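Local coordinates for YerB protein (Bacillus subtilis, PDB 2PSB) that is of unknown function but is probably a membrane-anchored lipoprotein, and interacts with the DNA helicase PcrA, at residues V55-A60 and N195-N200; N264-D269 and K284-V289. All coordinates share one frame; numbering follows the deposited sequence.

Interaction 1 of 2, residues V55-A60 and N195-N200; sequences VIEALA and NLVEYN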
loop_
_atom_site.group_PDB
_atom_site.type_symbol
_atom_site.label_atom_id
_atom_site.label_comp_id
_atom_site.label_asym_id
_atom_site.label_seq_id
_atom_site.Cartn_x
_atom_site.Cartn_y
_atom_site.Cartn_z
ATOM N N VAL A 55 -0.217 0.721 -3.533
ATOM C CA VAL A 55 0.234 -0.179 -2.496
ATOM C C VAL A 55 1.347 0.542 -1.746
ATOM O O VAL A 55 2.272 1.077 -2.363
ATOM C CB VAL A 55 0.773 -1.499 -3.074
ATOM C CG1 VAL A 55 1.417 -2.322 -1.941
ATOM C CG2 VAL A 55 -0.377 -2.297 -3.730
ATOM N N ILE A 56 1.247 0.572 -0.419
ATOM C CA ILE A 56 2.256 1.237 0.394
ATOM C C ILE A 56 2.945 0.254 1.330
ATOM O O ILE A 56 2.302 -0.462 2.088
ATOM C CB ILE A 56 1.646 2.403 1.207
ATOM C CG1 ILE A 56 0.943 3.373 0.248
ATOM C CG2 ILE A 56 2.752 3.167 1.962
ATOM C CD1 ILE A 56 -0.545 3.464 0.422
ATOM N N GLU A 57 4.269 0.213 1.249
ATOM C CA GLU A 57 5.063 -0.674 2.078
ATOM C C GLU A 57 5.798 0.148 3.121
ATOM O O GLU A 57 6.330 1.214 2.820
ATOM C CB GLU A 57 6.058 -1.456 1.201
ATOM C CG GLU A 57 7.016 -2.379 1.955
ATOM C CD GLU A 57 7.920 -3.176 1.017
ATOM O OE1 GLU A 57 8.506 -4.175 1.481
ATOM O OE2 GLU A 57 8.051 -2.806 -0.178
ATOM N N ALA A 58 5.817 -0.349 4.349
ATOM C CA ALA A 58 6.499 0.343 5.437
ATOM C C ALA A 58 6.836 -0.657 6.526
ATOM O O ALA A 58 6.233 -1.738 6.601
ATOM C CB ALA A 58 5.619 1.479 6.008
ATOM N N LEU A 59 7.813 -0.306 7.361
ATOM C CA LEU A 59 8.224 -1.186 8.449
ATOM C C LEU A 59 7.092 -1.306 9.439
ATOM O O LEU A 59 6.431 -0.325 9.753
ATOM C CB LEU A 59 9.467 -0.643 9.175
ATOM C CG LEU A 59 10.818 -0.786 8.458
ATOM C CD1 LEU A 59 11.889 -0.036 9.215
ATOM C CD2 LEU A 59 11.178 -2.250 8.344
ATOM N N ALA A 60 6.870 -2.520 9.921
ATOM C CA ALA A 60 5.826 -2.783 10.899
ATOM C C ALA A 60 6.430 -3.551 12.079
ATOM O O ALA A 60 6.857 -2.954 13.071
ATOM C CB ALA A 60 4.701 -3.588 10.256
ATOM N N ASN A 195 16.067 -7.962 4.094
ATOM C CA ASN A 195 14.770 -7.670 3.491
ATOM C C ASN A 195 15.081 -6.756 2.307
ATOM O O ASN A 195 15.156 -5.537 2.450
ATOM C CB ASN A 195 13.863 -6.962 4.508
ATOM C CG ASN A 195 12.412 -6.864 4.046
ATOM O OD1 ASN A 195 11.553 -6.382 4.785
ATOM N ND2 ASN A 195 12.135 -7.324 2.828
ATOM N N LEU A 196 15.274 -7.369 1.144
ATOM C CA LEU A 196 15.622 -6.650 -0.081
ATOM C C LEU A 196 14.490 -6.609 -1.101
ATOM O O LEU A 196 13.942 -7.644 -1.474
ATOM C CB LEU A 196 16.856 -7.299 -0.725
ATOM C CG LEU A 196 17.341 -6.772 -2.080
ATOM C CD1 LEU A 196 17.897 -5.356 -1.926
ATOM C CD2 LEU A 196 18.410 -7.712 -2.634
ATOM N N VAL A 197 14.154 -5.398 -1.540
ATOM C CA VAL A 197 13.108 -5.170 -2.530
ATOM C C VAL A 197 13.757 -4.553 -3.772
ATOM O O VAL A 197 14.602 -3.670 -3.659
ATOM C CB VAL A 197 12.016 -4.206 -1.977
ATOM C CG1 VAL A 197 10.962 -3.944 -3.039
ATOM C CG2 VAL A 197 11.360 -4.818 -0.745
ATOM N N GLU A 198 13.363 -5.014 -4.952
ATOM C CA GLU A 198 13.945 -4.492 -6.183
ATOM C C GLU A 198 12.852 -4.210 -7.199
ATOM O O GLU A 198 11.865 -4.939 -7.286
ATOM C CB GLU A 198 14.938 -5.507 -6.774
ATOM C CG GLU A 198 15.662 -6.357 -5.733
ATOM C CD GLU A 198 16.639 -7.351 -6.350
ATOM O OE1 GLU A 198 16.975 -8.363 -5.693
ATOM O OE2 GLU A 198 17.081 -7.116 -7.493
ATOM N N TYR A 199 13.026 -3.136 -7.959
ATOM C CA TYR A 199 12.061 -2.778 -8.987
ATOM C C TYR A 199 12.827 -2.679 -10.298
ATOM O O TYR A 199 13.790 -1.918 -10.422
ATOM C CB TYR A 199 11.359 -1.449 -8.652
ATOM C CG TYR A 199 10.514 -1.500 -7.384
ATOM C CD1 TYR A 199 11.048 -1.137 -6.148
ATOM C CD2 TYR A 199 9.192 -1.951 -7.418
ATOM C CE1 TYR A 199 10.288 -1.219 -4.979
ATOM C CE2 TYR A 199 8.425 -2.039 -6.245
ATOM C CZ TYR A 199 8.982 -1.674 -5.041
ATOM O OH TYR A 199 8.248 -1.774 -3.886
ATOM N N ASN A 200 12.400 -3.465 -11.276
ATOM C CA ASN A 200 13.067 -3.485 -12.563
ATOM C C ASN A 200 12.132 -3.018 -13.660
ATOM O O ASN A 200 11.064 -3.586 -13.863
ATOM C CB ASN A 200 13.572 -4.900 -12.838
ATOM C CG ASN A 200 14.349 -5.470 -11.662
ATOM O OD1 ASN A 200 14.032 -6.549 -11.155
ATOM N ND2 ASN A 200 15.373 -4.743 -11.215
#
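The Glu-57 carboxylate and the Tyr-199 phenol ring stand 75° apart. Ahead of the two carboxylate oxygens sits one methyl of Val-197: CG2 is 3.7 Å from Glu-57 OE1 and 3.9 Å from Glu-57 OE2, about 1.2 Å off the carboxylate plane. Within the 195-200 segment, the valine's other methyl, CG1, sits above the tyrosine ring plane but outside its rim, 3.4 Å from Tyr-199 CE1. With CG anti to the backbone N (chi1 177°) and an extended chain beyond it, Glu-57 reaches a little under half way across the 10.3 Å between its CA and Val-197 CA. That spacing is consistent with face-to-face packing of two β layers: strand 54-59, flanked by strands 65-71 and 293-298, faces strand 196-202 of a six-stranded antiparallel sheet. Glu-57 OE2 and Tyr-199 OH are 3.9 Å apart and are linked indirectly through Arg-210, which forms a salt bridge to OE2 and a hydrogen bond to the hydroxyl. Thr-65 OG1 binds Glu-57 OE1, and Asn-296 ND2 binds Tyr-199 OH, so the buried polar ends are satisfied. With an alanine at Glu-57, Arg-210 would probably lose its carboxylate mate and Thr-65 its hydrogen-bond partner.

Interaction 2 of 2, residues N264-D269 and K284-V289; sequences NVIETD and KWLPFV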
loop_
_atom_site.group_PDB
_atom_site.type_symbol
_atom_site.label_atom_id
_atom_site.label_comp_id
_atom_site.label_asym_id
_atom_site.label_seq_id
_atom_site.Cartn_x
_atom_site.Cartn_y
_atom_site.Cartn_z
ATOM N N ASN A 264 12.911 6.481 -15.724
ATOM C CA ASN A 264 13.503 7.703 -15.191
ATOM C C ASN A 264 13.542 7.698 -13.675
ATOM O O ASN A 264 12.838 6.937 -13.025
ATOM C CB ASN A 264 12.718 8.940 -15.649
ATOM C CG ASN A 264 13.008 9.319 -17.083
ATOM O OD1 ASN A 264 12.864 8.507 -17.994
ATOM N ND2 ASN A 264 13.414 10.565 -17.291
ATOM N N VAL A 265 14.383 8.566 -13.128
ATOM C CA VAL A 265 14.530 8.732 -11.693
ATOM C C VAL A 265 14.452 10.238 -11.472
ATOM O O VAL A 265 14.901 11.019 -12.313
ATOM C CB VAL A 265 15.893 8.195 -11.188
ATOM C CG1 VAL A 265 17.023 8.839 -11.947
ATOM C CG2 VAL A 265 16.042 8.468 -9.698
ATOM N N ILE A 266 13.856 10.645 -10.357
ATOM C CA ILE A 266 13.707 12.061 -10.051
ATOM C C ILE A 266 13.928 12.263 -8.572
ATOM O O ILE A 266 13.280 11.614 -7.751
ATOM C CB ILE A 266 12.287 12.566 -10.379
ATOM C CG1 ILE A 266 11.965 12.316 -11.849
ATOM C CG2 ILE A 266 12.172 14.044 -10.049
ATOM C CD1 ILE A 266 10.531 12.636 -12.221
ATOM N N GLU A 267 14.854 13.148 -8.226
ATOM C CA GLU A 267 15.101 13.425 -6.821
ATOM C C GLU A 267 13.991 14.363 -6.397
ATOM O O GLU A 267 13.672 15.312 -7.107
ATOM C CB GLU A 267 16.462 14.089 -6.619
ATOM C CG GLU A 267 17.542 13.142 -6.130
ATOM C CD GLU A 267 18.780 13.880 -5.644
ATOM O OE1 GLU A 267 19.586 14.330 -6.492
ATOM O OE2 GLU A 267 18.933 14.019 -4.408
ATOM N N THR A 268 13.387 14.111 -5.248
ATOM C CA THR A 268 12.299 14.978 -4.838
ATOM C C THR A 268 12.113 15.082 -3.342
ATOM O O THR A 268 12.854 14.492 -2.559
ATOM C CB THR A 268 10.966 14.498 -5.456
ATOM O OG1 THR A 268 9.951 15.481 -5.220
ATOM C CG2 THR A 268 10.529 13.187 -4.832
ATOM N N ASP A 269 11.120 15.876 -2.970
ATOM C CA ASP A 269 10.733 16.066 -1.586
ATOM C C ASP A 269 9.304 15.562 -1.567
ATOM O O ASP A 269 8.820 15.007 -2.554
ATOM C CB ASP A 269 10.761 17.548 -1.202
ATOM C CG ASP A 269 12.172 18.099 -1.109
ATOM O OD1 ASP A 269 12.923 17.654 -0.217
ATOM O OD2 ASP A 269 12.524 18.966 -1.931
ATOM N N LYS A 284 6.413 22.703 -6.949
ATOM C CA LYS A 284 5.254 22.135 -7.625
ATOM C C LYS A 284 5.118 20.639 -7.417
ATOM O O LYS A 284 6.093 19.939 -7.150
ATOM C CB LYS A 284 5.290 22.441 -9.122
ATOM C CG LYS A 284 6.617 22.155 -9.792
ATOM C CD LYS A 284 6.565 22.487 -11.276
ATOM C CE LYS A 284 6.108 23.920 -11.526
ATOM N NZ LYS A 284 6.099 24.240 -12.986
ATOM N N TRP A 285 3.883 20.166 -7.517
ATOM C CA TRP A 285 3.569 18.750 -7.375
ATOM C C TRP A 285 4.090 18.029 -8.609
ATOM O O TRP A 285 3.938 18.517 -9.734
ATOM C CB TRP A 285 2.057 18.523 -7.349
ATOM C CG TRP A 285 1.307 19.079 -6.188
ATOM C CD1 TRP A 285 1.621 20.184 -5.438
ATOM C CD2 TRP A 285 0.060 18.593 -5.684
ATOM N NE1 TRP A 285 0.638 20.411 -4.504
ATOM C CE2 TRP A 285 -0.331 19.451 -4.631
ATOM C CE3 TRP A 285 -0.768 17.511 -6.023
ATOM C CZ2 TRP A 285 -1.521 19.262 -3.909
ATOM C CZ3 TRP A 285 -1.953 17.319 -5.306
ATOM C CH2 TRP A 285 -2.316 18.195 -4.258
ATOM N N LEU A 286 4.707 16.873 -8.398
ATOM C CA LEU A 286 5.173 16.059 -9.506
ATOM C C LEU A 286 3.998 15.125 -9.804
ATOM O O LEU A 286 3.416 14.555 -8.890
ATOM C CB LEU A 286 6.397 15.249 -9.088
ATOM C CG LEU A 286 7.682 16.073 -9.012
ATOM C CD1 LEU A 286 8.763 15.287 -8.293
ATOM C CD2 LEU A 286 8.117 16.448 -10.424
ATOM N N PRO A 287 3.609 14.988 -11.083
ATOM C CA PRO A 287 2.486 14.092 -11.385
ATOM C C PRO A 287 2.920 12.621 -11.499
ATOM O O PRO A 287 4.111 12.322 -11.575
ATOM C CB PRO A 287 1.970 14.641 -12.710
ATOM C CG PRO A 287 3.228 15.044 -13.390
ATOM C CD PRO A 287 4.004 15.753 -12.280
ATOM N N PHE A 288 1.943 11.717 -11.505
ATOM C CA PHE A 288 2.210 10.283 -11.653
ATOM C C PHE A 288 1.798 9.879 -13.060
ATOM O O PHE A 288 0.954 10.535 -13.687
ATOM C CB PHE A 288 1.374 9.420 -10.693
ATOM C CG PHE A 288 1.780 9.506 -9.250
ATOM C CD1 PHE A 288 3.123 9.550 -8.875
ATOM C CD2 PHE A 288 0.810 9.496 -8.252
ATOM C CE1 PHE A 288 3.486 9.583 -7.516
ATOM C CE2 PHE A 288 1.163 9.527 -6.896
ATOM C CZ PHE A 288 2.501 9.570 -6.528
ATOM N N VAL A 289 2.395 8.790 -13.540
ATOM C CA VAL A 289 2.085 8.219 -14.847
ATOM C C VAL A 289 0.812 7.395 -14.648
ATOM O O VAL A 289 0.706 6.647 -13.684
ATOM C CB VAL A 289 3.204 7.241 -15.313
ATOM C CG1 VAL A 289 2.692 6.365 -16.452
ATOM C CG2 VAL A 289 4.451 8.015 -15.743
#
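Thr-268 OG1 lies among three groups: two backbone carbonyls of its own chain and a methyl of Leu-286. Its distance to Asp-269 O is 2.9 Å, and a weak hydrogen bond joins it to Val-280 O. Across the contact, Leu-286 CD1 meets the hydroxyl tip to tip, 3.3 Å from Thr-268 OG1, and the same methyl is 3.7 Å from Thr-268 CB. The threonine torsion (chi1 -171°) sets OG1 anti to the backbone N, where it can face both the leucine and the carbonyls.

Leu-286 has CG anti to its carbonyl carbon and then runs on extended to CD1 (chi2 167°), which places that methyl at the front of the contact. CD1 also reaches Ile-266, whose branch methyl CG2 is 4.0 Å from it; the isoleucine and leucine run antiparallel alongside each other. One leucine methyl therefore touches the side chains of both Thr-268 and Ile-266, two residues apart on the same strand face. The backbones stay apart, with 8.6 Å between Thr-268 CA and Leu-286 CA, and strand 276-281 bonds to both segments: Val-280 with Asp-269, Pro-279 with Leu-286. Such next-but-one packing across a middle strand belongs to an antiparallel β meander, made here by strands 264-273, 276-281 and the short, weakly bonded 284-285, with Leu-286 just beyond it.

Interaction 1 is fully buried, its centre 10 Å from the centre of the chain, whereas interaction 2 is only partly buried, at 18 Å. Their centres are 19 Å apart and their nearest atoms about 9 Å, so they do not touch. The connection runs through strand pairing: 54-59 pairs with 293-298, 293-298 with 230-240, that strand with 255-261, and 255-261 with 264-273, the strand of interaction 2. In sequence the two are in series, the first closing before the second opens. Interaction 1 joins segments from the N-terminal and C-terminal DUF3048 regions, 135 residues apart, while interaction 2 is local, its segments separated by 15 residues within the C-terminal region.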